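Local atomic coordinates of neutral ceramidase (Pseudomonas aeruginosa, PDB entry 2ZWS), a protein that catalyses hydrolysis of the N-acyl linkage of ceramides to sphingosine and free fatty acid, and the reverse synthesis, using one bound zinc ion per subunit. Residues H37-A42 with A577-W582; G10-T15 with R554-F559; S447-R452 with W470-Y475; T305-R310 with Q476-D481. All coordinates share one frame; numbering follows the deposited sequence. Where two conformers were deposited one is given.

Contact 1 of 4, residues H37-A42 with A577-W582. With MG (magnesium ion), chain C.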
# COMPACT_ATOMS: atom_id res chain seq x y z
N HIS A 37 -3.17 12.40 8.23
CA HIS A 37 -3.78 13.22 7.20
C HIS A 37 -5.02 12.53 6.62
O HIS A 37 -6.13 13.06 6.68
CB HIS A 37 -2.80 13.59 6.10
CG HIS A 37 -3.42 14.48 5.07
ND1 HIS A 37 -2.89 14.64 3.80
CD2 HIS A 37 -4.54 15.25 5.11
CE1 HIS A 37 -3.66 15.48 3.12
NE2 HIS A 37 -4.67 15.86 3.89
N MET A 38 -4.82 11.33 6.06
CA MET A 38 -5.93 10.49 5.64
C MET A 38 -5.65 9.07 6.12
O MET A 38 -4.49 8.68 6.30
CB MET A 38 -6.14 10.54 4.11
CG MET A 38 -6.61 11.91 3.54
SD MET A 38 -7.50 11.88 1.94
CE MET A 38 -6.33 11.00 0.91
N ARG A 39 -6.72 8.31 6.34
CA ARG A 39 -6.56 6.94 6.82
C ARG A 39 -6.10 6.01 5.69
O ARG A 39 -6.15 6.36 4.50
CB ARG A 39 -7.85 6.42 7.45
CG ARG A 39 -8.07 7.03 8.85
CD ARG A 39 -9.21 6.31 9.66
NE ARG A 39 -9.19 6.89 11.02
CZ ARG A 39 -8.77 6.27 12.13
NH1 ARG A 39 -8.47 4.98 12.14
NH2 ARG A 39 -8.71 6.97 13.26
N GLN A 40 -5.66 4.82 6.10
CA GLN A 40 -5.26 3.74 5.21
C GLN A 40 -6.38 2.71 5.13
O GLN A 40 -6.96 2.33 6.16
CB GLN A 40 -4.01 3.07 5.79
CG GLN A 40 -2.81 4.02 5.93
CD GLN A 40 -1.69 3.37 6.69
OE1 GLN A 40 -0.77 2.81 6.08
NE2 GLN A 40 -1.77 3.37 7.97
N TRP A 41 -6.64 2.22 3.91
CA TRP A 41 -7.77 1.30 3.68
C TRP A 41 -7.31 0.07 2.90
O TRP A 41 -6.33 0.12 2.10
CB TRP A 41 -8.89 1.99 2.86
CG TRP A 41 -9.36 3.23 3.59
CD1 TRP A 41 -8.88 4.51 3.46
CD2 TRP A 41 -10.39 3.29 4.59
NE1 TRP A 41 -9.54 5.36 4.33
CE2 TRP A 41 -10.47 4.63 5.03
CE3 TRP A 41 -11.24 2.33 5.15
CZ2 TRP A 41 -11.38 5.04 6.01
CZ3 TRP A 41 -12.14 2.74 6.12
CH2 TRP A 41 -12.20 4.07 6.55
N ALA A 42 -7.99 -1.04 3.19
CA ALA A 42 -7.98 -2.21 2.33
C ALA A 42 -9.25 -2.16 1.48
O ALA A 42 -10.35 -1.96 2.01
CB ALA A 42 -7.99 -3.49 3.16
N ALA A 577 -17.14 16.24 8.01
CA ALA A 577 -15.77 15.77 7.78
C ALA A 577 -15.26 14.96 8.96
O ALA A 577 -15.65 15.20 10.11
CB ALA A 577 -14.84 16.93 7.48
N THR A 578 -14.40 13.99 8.65
CA THR A 578 -13.86 13.06 9.61
C THR A 578 -12.32 13.13 9.49
O THR A 578 -11.82 13.88 8.64
CB THR A 578 -14.48 11.67 9.27
OG1 THR A 578 -15.72 11.54 9.97
CG2 THR A 578 -13.59 10.54 9.62
N ASP A 579 -11.58 12.34 10.27
CA ASP A 579 -10.11 12.36 10.12
C ASP A 579 -9.63 11.74 8.80
O ASP A 579 -8.48 11.92 8.43
CB ASP A 579 -9.36 11.80 11.36
CG ASP A 579 -9.56 10.29 11.59
OD1 ASP A 579 -9.98 9.56 10.65
OD2 ASP A 579 -9.22 9.84 12.71
N ASN A 580 -10.51 11.03 8.08
CA ASN A 580 -10.14 10.46 6.81
C ASN A 580 -10.03 11.49 5.70
O ASN A 580 -9.32 11.28 4.71
CB ASN A 580 -11.13 9.41 6.36
CG ASN A 580 -10.66 8.66 5.15
OD1 ASN A 580 -9.52 8.18 5.11
ND2 ASN A 580 -11.53 8.56 4.14
N ASP A 581 -10.73 12.62 5.85
CA ASP A 581 -10.88 13.53 4.73
C ASP A 581 -9.61 14.33 4.40
O ASP A 581 -8.86 14.71 5.29
CB ASP A 581 -12.08 14.42 4.96
CG ASP A 581 -13.37 13.64 4.87
OD1 ASP A 581 -13.59 13.01 3.80
OD2 ASP A 581 -14.13 13.59 5.87
N TRP A 582 -9.39 14.60 3.11
CA TRP A 582 -8.25 15.41 2.68
C TRP A 582 -8.19 16.78 3.37
O TRP A 582 -7.10 17.25 3.67
CB TRP A 582 -8.33 15.63 1.15
CG TRP A 582 -7.24 16.46 0.62
CD1 TRP A 582 -7.29 17.79 0.34
CD2 TRP A 582 -5.91 16.02 0.30
NE1 TRP A 582 -6.07 18.21 -0.13
CE2 TRP A 582 -5.22 17.15 -0.18
CE3 TRP A 582 -5.25 14.78 0.35
CZ2 TRP A 582 -3.88 17.10 -0.57
CZ3 TRP A 582 -3.90 14.73 -0.06
CH2 TRP A 582 -3.24 15.88 -0.51
MG MG C . -7.88 14.22 7.33
O HOH W 1 -7.77 7.67 2.67
O HOH W 2 -7.13 13.86 9.73

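Contact 2 of 4, residues G10-T15 with R554-F559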
# COMPACT_ATOMS: atom_id res chain seq x y z
N GLY A 10 -15.76 -4.02 -1.17
CA GLY A 10 -15.71 -3.73 0.27
C GLY A 10 -14.49 -2.89 0.62
O GLY A 10 -13.47 -2.92 -0.08
N LYS A 11 -14.58 -2.10 1.69
CA LYS A 11 -13.44 -1.28 2.10
C LYS A 11 -13.40 -1.28 3.62
O LYS A 11 -14.45 -1.21 4.28
CB LYS A 11 -13.59 0.14 1.53
CG LYS A 11 -12.52 1.11 1.87
CD LYS A 11 -12.79 2.42 1.13
CE LYS A 11 -12.45 3.58 1.99
NZ LYS A 11 -12.83 4.86 1.40
N ALA A 12 -12.20 -1.39 4.18
CA ALA A 12 -12.07 -1.37 5.65
C ALA A 12 -10.76 -0.74 6.09
O ALA A 12 -9.78 -0.76 5.38
CB ALA A 12 -12.18 -2.76 6.24
N ASP A 13 -10.81 -0.16 7.27
CA ASP A 13 -9.74 0.66 7.84
C ASP A 13 -8.59 -0.23 8.32
O ASP A 13 -8.83 -1.19 9.09
CB ASP A 13 -10.39 1.40 9.01
CG ASP A 13 -9.48 2.43 9.68
OD1 ASP A 13 -8.27 2.54 9.36
OD2 ASP A 13 -10.01 3.16 10.57
N ILE A 14 -7.36 0.03 7.84
CA ILE A 14 -6.17 -0.70 8.26
C ILE A 14 -5.13 0.27 8.86
O ILE A 14 -3.93 -0.04 8.92
CB ILE A 14 -5.52 -1.49 7.11
CG1 ILE A 14 -5.28 -0.59 5.87
CG2 ILE A 14 -6.35 -2.68 6.71
CD1 ILE A 14 -4.45 -1.28 4.73
N THR A 15 -5.60 1.44 9.31
CA THR A 15 -4.67 2.46 9.85
C THR A 15 -4.06 1.97 11.16
O THR A 15 -4.77 1.52 12.06
CB THR A 15 -5.41 3.78 10.13
OG1 THR A 15 -6.17 4.17 8.97
CG2 THR A 15 -4.42 4.90 10.48
N ARG A 554 -8.69 3.70 16.98
CA ARG A 554 -9.98 4.23 16.58
C ARG A 554 -10.40 3.72 15.18
O ARG A 554 -10.88 4.46 14.33
CB ARG A 554 -10.02 5.76 16.71
CG ARG A 554 -9.74 6.19 18.16
CD ARG A 554 -10.28 7.55 18.51
NE ARG A 554 -11.74 7.60 18.54
CZ ARG A 554 -12.50 7.18 19.55
NH1 ARG A 554 -13.82 7.28 19.45
NH2 ARG A 554 -11.94 6.64 20.63
N THR A 555 -10.18 2.42 15.01
CA THR A 555 -10.45 1.70 13.77
C THR A 555 -11.95 1.85 13.43
O THR A 555 -12.83 1.60 14.31
CB THR A 555 -10.04 0.25 13.98
OG1 THR A 555 -8.64 0.16 14.31
CG2 THR A 555 -10.37 -0.62 12.75
N GLU A 556 -12.24 2.25 12.19
CA GLU A 556 -13.61 2.48 11.68
C GLU A 556 -14.30 3.65 12.38
O GLU A 556 -15.51 3.87 12.21
CB GLU A 556 -14.48 1.21 11.76
CG GLU A 556 -13.90 -0.01 10.99
CD GLU A 556 -13.87 0.15 9.46
OE1 GLU A 556 -14.60 0.97 8.88
OE2 GLU A 556 -13.17 -0.64 8.83
N LYS A 557 -13.52 4.36 13.19
CA LYS A 557 -13.99 5.58 13.85
C LYS A 557 -13.08 6.76 13.52
O LYS A 557 -12.45 6.77 12.44
CB LYS A 557 -14.17 5.34 15.35
CG LYS A 557 -15.21 4.23 15.65
CD LYS A 557 -15.24 3.89 17.14
CE LYS A 557 -16.17 4.83 17.90
NZ LYS A 557 -16.14 4.58 19.37
N THR A 558 -12.99 7.76 14.40
CA THR A 558 -12.26 8.96 14.06
C THR A 558 -11.73 9.70 15.28
O THR A 558 -12.28 9.62 16.37
CB THR A 558 -13.17 9.93 13.21
OG1 THR A 558 -12.42 11.07 12.77
CG2 THR A 558 -14.43 10.34 14.00
N PHE A 559 -10.64 10.41 15.09
CA PHE A 559 -10.13 11.31 16.13
C PHE A 559 -10.80 12.67 16.10
O PHE A 559 -10.58 13.49 17.02
CB PHE A 559 -8.61 11.48 15.99
CG PHE A 559 -7.84 10.25 16.39
CD1 PHE A 559 -7.62 9.96 17.74
CD2 PHE A 559 -7.37 9.35 15.43
CE1 PHE A 559 -6.92 8.83 18.13
CE2 PHE A 559 -6.66 8.21 15.81
CZ PHE A 559 -6.45 7.93 17.17
O HOH W 3 -12.16 5.03 10.24
O HOH W 4 -7.35 0.68 12.18

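Contact 3 of 4, residues S447-R452 with W470-Y475. With ZN (zinc ion), chain B.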
# COMPACT_ATOMS: atom_id res chain seq x y z
N SER A 447 12.15 -6.81 -1.73
CA SER A 447 12.96 -5.72 -2.27
C SER A 447 12.81 -5.54 -3.78
O SER A 447 11.73 -5.57 -4.28
CB SER A 447 14.42 -5.88 -1.78
OG SER A 447 14.45 -5.74 -0.36
N TYR A 448 13.91 -5.37 -4.52
CA TYR A 448 13.83 -4.91 -5.92
C TYR A 448 14.19 -5.99 -6.94
O TYR A 448 14.91 -6.94 -6.64
CB TYR A 448 14.68 -3.64 -6.13
CG TYR A 448 14.08 -2.39 -5.50
CD1 TYR A 448 14.19 -2.14 -4.13
CD2 TYR A 448 13.40 -1.46 -6.28
CE1 TYR A 448 13.59 -0.99 -3.54
CE2 TYR A 448 12.84 -0.31 -5.73
CZ TYR A 448 12.91 -0.06 -4.36
OH TYR A 448 12.30 1.09 -3.83
N VAL A 449 13.66 -5.83 -8.16
CA VAL A 449 14.05 -6.69 -9.26
C VAL A 449 14.38 -5.86 -10.50
O VAL A 449 13.57 -5.14 -11.04
CB VAL A 449 12.97 -7.74 -9.60
CG1 VAL A 449 13.44 -8.65 -10.73
CG2 VAL A 449 12.57 -8.55 -8.35
N THR A 450 15.60 -6.07 -10.93
CA THR A 450 16.21 -5.35 -12.01
C THR A 450 16.57 -6.40 -13.09
O THR A 450 16.75 -7.59 -12.79
CB THR A 450 17.40 -4.73 -11.27
OG1 THR A 450 17.47 -3.30 -11.22
CG2 THR A 450 18.48 -5.61 -10.94
N THR A 451 16.63 -6.00 -14.36
CA THR A 451 17.04 -6.95 -15.40
C THR A 451 18.53 -7.25 -15.20
O THR A 451 19.22 -6.53 -14.50
CB THR A 451 16.86 -6.38 -16.80
OG1 THR A 451 17.64 -5.18 -16.89
CG2 THR A 451 15.38 -6.04 -17.09
N ARG A 452 19.03 -8.29 -15.87
CA ARG A 452 20.48 -8.60 -15.84
C ARG A 452 21.35 -7.36 -16.17
O ARG A 452 22.35 -7.08 -15.48
CB ARG A 452 20.80 -9.76 -16.80
CG ARG A 452 22.29 -10.13 -16.89
CD ARG A 452 22.78 -10.72 -15.60
NE ARG A 452 24.24 -10.89 -15.46
CZ ARG A 452 25.05 -10.00 -14.90
NH1 ARG A 452 26.34 -10.26 -14.79
NH2 ARG A 452 24.57 -8.84 -14.45
N TRP A 470 20.59 -12.93 -11.69
CA TRP A 470 19.55 -13.70 -12.39
C TRP A 470 18.22 -13.72 -11.66
O TRP A 470 17.34 -14.51 -12.00
CB TRP A 470 20.04 -15.12 -12.71
CG TRP A 470 21.32 -15.07 -13.53
CD1 TRP A 470 22.56 -15.40 -13.11
CD2 TRP A 470 21.45 -14.57 -14.86
NE1 TRP A 470 23.48 -15.17 -14.12
CE2 TRP A 470 22.82 -14.67 -15.20
CE3 TRP A 470 20.54 -14.08 -15.81
CZ2 TRP A 470 23.30 -14.28 -16.47
CZ3 TRP A 470 21.03 -13.69 -17.07
CH2 TRP A 470 22.40 -13.80 -17.38
N THR A 471 18.05 -12.82 -10.69
CA THR A 471 16.76 -12.67 -9.99
C THR A 471 15.60 -12.47 -10.98
O THR A 471 14.54 -13.14 -10.87
CB THR A 471 16.82 -11.54 -8.94
OG1 THR A 471 17.85 -11.83 -7.99
CG2 THR A 471 15.49 -11.40 -8.21
N GLN A 472 15.78 -11.56 -11.94
CA GLN A 472 14.70 -11.30 -12.89
C GLN A 472 14.38 -12.54 -13.72
O GLN A 472 13.21 -12.84 -13.95
CB GLN A 472 15.05 -10.11 -13.80
CG GLN A 472 13.89 -9.57 -14.67
CD GLN A 472 13.63 -10.39 -15.93
OE1 GLN A 472 14.53 -11.09 -16.43
NE2 GLN A 472 12.40 -10.32 -16.46
N ALA A 473 15.43 -13.22 -14.19
CA ALA A 473 15.30 -14.44 -15.00
C ALA A 473 14.52 -15.51 -14.23
O ALA A 473 13.64 -16.18 -14.80
CB ALA A 473 16.70 -14.95 -15.38
N ALA A 474 14.80 -15.61 -12.93
CA ALA A 474 14.07 -16.57 -12.05
C ALA A 474 12.59 -16.25 -12.03
O ALA A 474 11.75 -17.16 -12.20
CB ALA A 474 14.61 -16.52 -10.62
N TYR A 475 12.25 -14.97 -11.81
CA TYR A 475 10.82 -14.61 -11.80
C TYR A 475 10.18 -14.86 -13.16
O TYR A 475 9.05 -15.31 -13.23
CB TYR A 475 10.65 -13.16 -11.40
CG TYR A 475 10.69 -12.90 -9.92
CD1 TYR A 475 9.61 -13.25 -9.10
CD2 TYR A 475 11.78 -12.26 -9.34
CE1 TYR A 475 9.63 -12.99 -7.74
CE2 TYR A 475 11.81 -11.97 -7.99
CZ TYR A 475 10.72 -12.34 -7.18
OH TYR A 475 10.70 -12.05 -5.84
ZN ZN B . 10.15 1.36 -3.64
O HOH W 5 18.07 -9.66 -11.71
O HOH W 6 17.31 -10.43 -16.87
O HOH W 7 10.69 2.40 -1.89

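Contact 4 of 4, residues T305-R310 with Q476-D481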
# COMPACT_ATOMS: atom_id res chain seq x y z
N THR A 305 16.14 -20.36 -2.45
CA THR A 305 17.51 -20.79 -2.11
C THR A 305 17.99 -21.85 -3.12
O THR A 305 17.36 -22.89 -3.29
CB THR A 305 17.57 -21.30 -0.66
OG1 THR A 305 17.19 -20.24 0.23
CG2 THR A 305 18.98 -21.76 -0.30
N ARG A 306 19.11 -21.54 -3.78
CA ARG A 306 19.67 -22.33 -4.89
C ARG A 306 18.66 -22.76 -5.95
O ARG A 306 18.69 -23.87 -6.49
CB ARG A 306 20.61 -23.46 -4.42
CG ARG A 306 20.11 -24.36 -3.31
CD ARG A 306 21.29 -25.05 -2.62
NE ARG A 306 20.95 -25.55 -1.29
CZ ARG A 306 21.23 -24.91 -0.15
NH1 ARG A 306 20.88 -25.45 1.01
NH2 ARG A 306 21.86 -23.74 -0.16
N LEU A 307 17.76 -21.83 -6.29
CA LEU A 307 16.80 -22.08 -7.34
C LEU A 307 17.47 -22.17 -8.71
O LEU A 307 18.08 -21.21 -9.16
CB LEU A 307 15.74 -20.96 -7.37
CG LEU A 307 14.61 -21.11 -8.39
CD1 LEU A 307 13.73 -22.31 -8.08
CD2 LEU A 307 13.77 -19.82 -8.40
N PRO A 308 17.32 -23.33 -9.39
CA PRO A 308 17.90 -23.46 -10.73
C PRO A 308 17.12 -22.64 -11.76
O PRO A 308 15.89 -22.62 -11.74
CB PRO A 308 17.73 -24.96 -11.03
CG PRO A 308 17.47 -25.61 -9.71
CD PRO A 308 16.66 -24.57 -8.97
N ILE A 309 17.85 -21.98 -12.64
CA ILE A 309 17.25 -21.23 -13.73
C ILE A 309 17.67 -21.81 -15.07
O ILE A 309 18.87 -21.96 -15.35
CB ILE A 309 17.63 -19.73 -13.69
CG1 ILE A 309 17.50 -19.19 -12.26
CG2 ILE A 309 16.74 -18.95 -14.66
CD1 ILE A 309 18.22 -17.92 -11.99
N ARG A 310 16.68 -22.11 -15.90
CA ARG A 310 16.95 -22.74 -17.20
C ARG A 310 17.60 -21.75 -18.17
O ARG A 310 17.32 -20.55 -18.12
CB ARG A 310 15.66 -23.34 -17.78
CG ARG A 310 15.00 -24.38 -16.86
CD ARG A 310 13.96 -25.20 -17.58
NE ARG A 310 12.88 -24.39 -18.15
CZ ARG A 310 11.80 -23.99 -17.47
NH1 ARG A 310 11.65 -24.30 -16.19
NH2 ARG A 310 10.88 -23.28 -18.09
N GLN A 476 10.91 -14.60 -14.25
CA GLN A 476 10.32 -14.82 -15.56
C GLN A 476 10.03 -16.32 -15.76
O GLN A 476 8.94 -16.68 -16.21
CB GLN A 476 11.24 -14.29 -16.66
CG GLN A 476 10.59 -14.22 -18.03
CD GLN A 476 11.30 -13.26 -18.95
OE1 GLN A 476 11.63 -12.13 -18.56
NE2 GLN A 476 11.53 -13.70 -20.19
N GLN A 477 10.98 -17.16 -15.38
CA GLN A 477 10.78 -18.61 -15.47
C GLN A 477 9.58 -19.06 -14.65
O GLN A 477 8.76 -19.85 -15.12
CB GLN A 477 12.00 -19.32 -14.93
CG GLN A 477 11.85 -20.83 -14.83
CD GLN A 477 13.14 -21.47 -14.42
OE1 GLN A 477 13.27 -21.96 -13.29
NE2 GLN A 477 14.12 -21.41 -15.29
N LEU A 478 9.49 -18.55 -13.41
CA LEU A 478 8.41 -18.95 -12.50
C LEU A 478 7.04 -18.57 -13.06
O LEU A 478 6.09 -19.38 -13.02
CB LEU A 478 8.64 -18.33 -11.13
CG LEU A 478 9.86 -18.87 -10.37
CD1 LEU A 478 10.13 -18.05 -9.12
CD2 LEU A 478 9.73 -20.34 -10.03
N PHE A 479 6.92 -17.34 -13.53
CA PHE A 479 5.66 -16.90 -14.13
C PHE A 479 5.33 -17.59 -15.45
O PHE A 479 4.16 -17.88 -15.72
CB PHE A 479 5.63 -15.37 -14.25
CG PHE A 479 5.28 -14.67 -12.97
CD1 PHE A 479 3.99 -14.78 -12.45
CD2 PHE A 479 6.23 -13.92 -12.26
CE1 PHE A 479 3.63 -14.15 -11.25
CE2 PHE A 479 5.84 -13.26 -11.04
CZ PHE A 479 4.53 -13.40 -10.55
N VAL A 480 6.33 -17.83 -16.30
CA VAL A 480 6.05 -18.55 -17.55
C VAL A 480 5.58 -19.97 -17.25
O VAL A 480 4.56 -20.43 -17.82
CB VAL A 480 7.26 -18.53 -18.50
CG1 VAL A 480 7.10 -19.59 -19.61
CG2 VAL A 480 7.37 -17.14 -19.09
N ASP A 481 6.27 -20.64 -16.33
CA ASP A 481 5.88 -22.01 -15.98
C ASP A 481 4.44 -22.05 -15.43
O ASP A 481 3.66 -22.95 -15.76
CB ASP A 481 6.90 -22.65 -15.02
CG ASP A 481 8.24 -22.99 -15.70
OD1 ASP A 481 8.34 -22.85 -16.94
OD2 ASP A 481 9.18 -23.42 -14.99

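Contact 1 of 4, residues H37-A42 with A577-W582
Asn580 OD1 takes three donors: the indole Trp41 NE1 at 2.9 Å, the backbone Arg39 N, and water 1, which also donates to Arg39 O. The two protein donors use the oxygen differently. Arg39 N lies in the amide plane on a lone pair, whereas Trp41 NE1 comes from above that plane, 46° out of it, although the oxygen stays in the plane of the indole. One residue back, Asp579 meets Arg39 side-on, with Arg39 NE to Asp579 OD1 at 2.8 Å and Arg39 NH2 to Asp579 OD2 at 3.0 Å. Guanidinium and carboxylate are nearly coplanar, 23° apart, and the acid's second oxygen uses its syn lone pair.

These contacts flank the magnesium site. His37 O binds the ion at 2.2 Å and Asp581 O at 2.3 Å. Asp579, also a ligand residue, has its O farther from the ion, at 2.6 Å, and that oxygen accepts from ligand water 2; Thr584 completes the site. A type I turn from Thr578 to Asp581 presents the Asp579 and Asp581 carbonyls. The His37 imidazole itself does not touch the metal: its CG is anti to the backbone N (chi1 -178°). The ring's NE2 donates in the ring plane to Trp582 O at 2.8 Å, and CE1 rests over one face of the Trp582 indole.

Residues 37-42 run into strand 41-49 and residues 577-582 run out of the end of strand 574-578. Helix 218-231 supplies Tyr225, hydrogen-bonded to Asp581 OD1, and helix 265-286 packs against Trp582 through Thr269 and Arg270.

Contact 2 of 4, residues G10-T15 with R554-F559
Asp13, at the end of strand 5-13, comes within 5.7 Å (CA to CA) of Glu556, which lies in a type II turn running from Arg554 to Lys557. Two reciprocal bonds join this pair, each between the backbone N of one residue and the carboxylate of the other. Asp13 N points almost straight at Glu556 OE2 (2.9 Å, 176° at the hydrogen), although it meets the oxygen from above the carboxylate plane. In return Glu556 N donates to Asp13 OD2 at 2.9 Å, arriving on the anti side. A bend at chi2 (-67°) carries Glu556 CD back to the strand, where OE2 also touches Ala12 CB at 3.5 Å.

The other Asp13 oxygen forms an Asx turn: OD1 accepts from Thr15 N at 2.9 Å and also from Thr15 OG1 at 2.7 Å. One carboxylate thus bonds its own chain two residues on through OD1 and the Glu556 backbone through OD2, joining the N- and C-terminal ceramidase family regions. Asp13 OD2 and Glu556 OE2 stand 5.2 Å apart, and their like charges would be tempered by arginines: Arg39 makes a salt bridge with Asp13, while Arg132 and Arg136 of helix 120-138 make salt bridges with Glu556.

Water carries the junction further. Water 3 donates to both Asp13 OD2 and Lys557 O, and water 4 lies between Thr15 O and Thr555 OG1. Within residues 554-559, Arg554 CD sits 3.5 Å above one face of the Phe559 ring, while its guanidinium, salt-bridged to Glu631, donates from NE to Thr558 O.

Contact 3 of 4, residues S447-R452 with W470-Y475
Arg452 leaves its backbone with CG anti to N (chi1 177°) and then bends at chi2 (68°), which sets CD above the face of Trp470. That methylene stands 3.6 Å from the centroid of the six-membered ring, close to the ring normal, so the pair is a CH-pi contact. The guanidinium continues past the ring: its plane is turned 84° to the indole and Arg452 CZ is 5.4 Å from the same centroid, so any cation-pi attraction is at most weak. Its charge is met by Glu373, in a salt bridge from NH2.

Val449 divides its two methyls. CG1, anti to the backbone N, lies 3.6 Å from Gln472 CA, and CG2 approaches Tyr475 CE2 at 3.5 Å and touches Thr471 CG2 more loosely. Thr450 O is linked to the first turn of the helix through water 5, which donates to it at 2.7 Å and accepts from Gln472 N at 3.0 Å. Both segments run into helices here: Thr451 and Trp470 occupy the N-cap positions, and Thr451 N bonds to Glu454 OE1, as in a capping box.

Tyr448, the residue before Val449, has its side chain directed away from this packing, and its OH binds the zinc ion at 2.2 Å alongside His97, His204, Glu411 and water 7. The first turn of helix 471-488 thus packs against the strand that carries a zinc ligand. That strand, 448-449, pairs with strand 411-412; helix 414-428 borders Thr451 and Gln472, strand 392-400 lies against Tyr475, and Ile309 of strand 308-309 packs on Trp470.

Contact 4 of 4, residues T305-R310 with Q476-D481
Helix 471-488 is met on one flank by a short antiparallel ribbon, strands 308-309 and 319-320, and Arg310, just past the first strand, binds Asp481 of that helix in an end-on salt bridge. Arg310 NH2 reaches Asp481 OD1 at 2.8 Å and Arg310 NH1 reaches Asp481 OD2 at 2.9 Å, the latter nearly straight at 172°. Both oxygens use syn lone pairs and the two flat groups lie 13° apart, so the ion pair is close to coplanar. The remaining guanidinium nitrogen, Arg310 NE, makes a salt bridge with Glu312.

One helical turn before Asp481, Gln477 projects from the same side. Its amide stacks on one face of the guanidinium, planes 12° apart, with Gln477 CD 3.7 Å from Arg310 NH1. The acid thus takes the guanidinium's edge while the amide takes a face. Next to Gln477 on the helix, Leu478 CD1 meets Leu307 CD2 tip to tip at 4.1 Å.

Ile309 extends the apolar seam to Ala473 and Ala474 of the helix. Of the helix's other neighbours, helix 414-428 packs on Gln476, Phe479 and Val480, and strand 392-400 touches Leu478 and Phe479.

The contacts form two pairs on opposite sides of the chain's centre. Contacts 1 and 2 have centres 8 Å apart and share neighbouring strands 5-13 and 41-49: Ala42 N and Ala12 O lie 2.8 Å apart, and Asp579 OD2 and Phe559 N also 2.8 Å, both probable hydrogen bonds. Contacts 3 and 4, with centres 10 Å apart, both use helix 471-488, and Trp470 CB packs on Ile309 CD1 at 3.4 Å. Between the pairs, centres are 36 to 41 Å apart and no atoms touch. Contact 1 holds the magnesium ion and contact 3 the zinc ligand Tyr448, the two metals being 24.7 Å apart. In contact 4, the Asp481 side chain is about 8 Å from a bound palmitic acid.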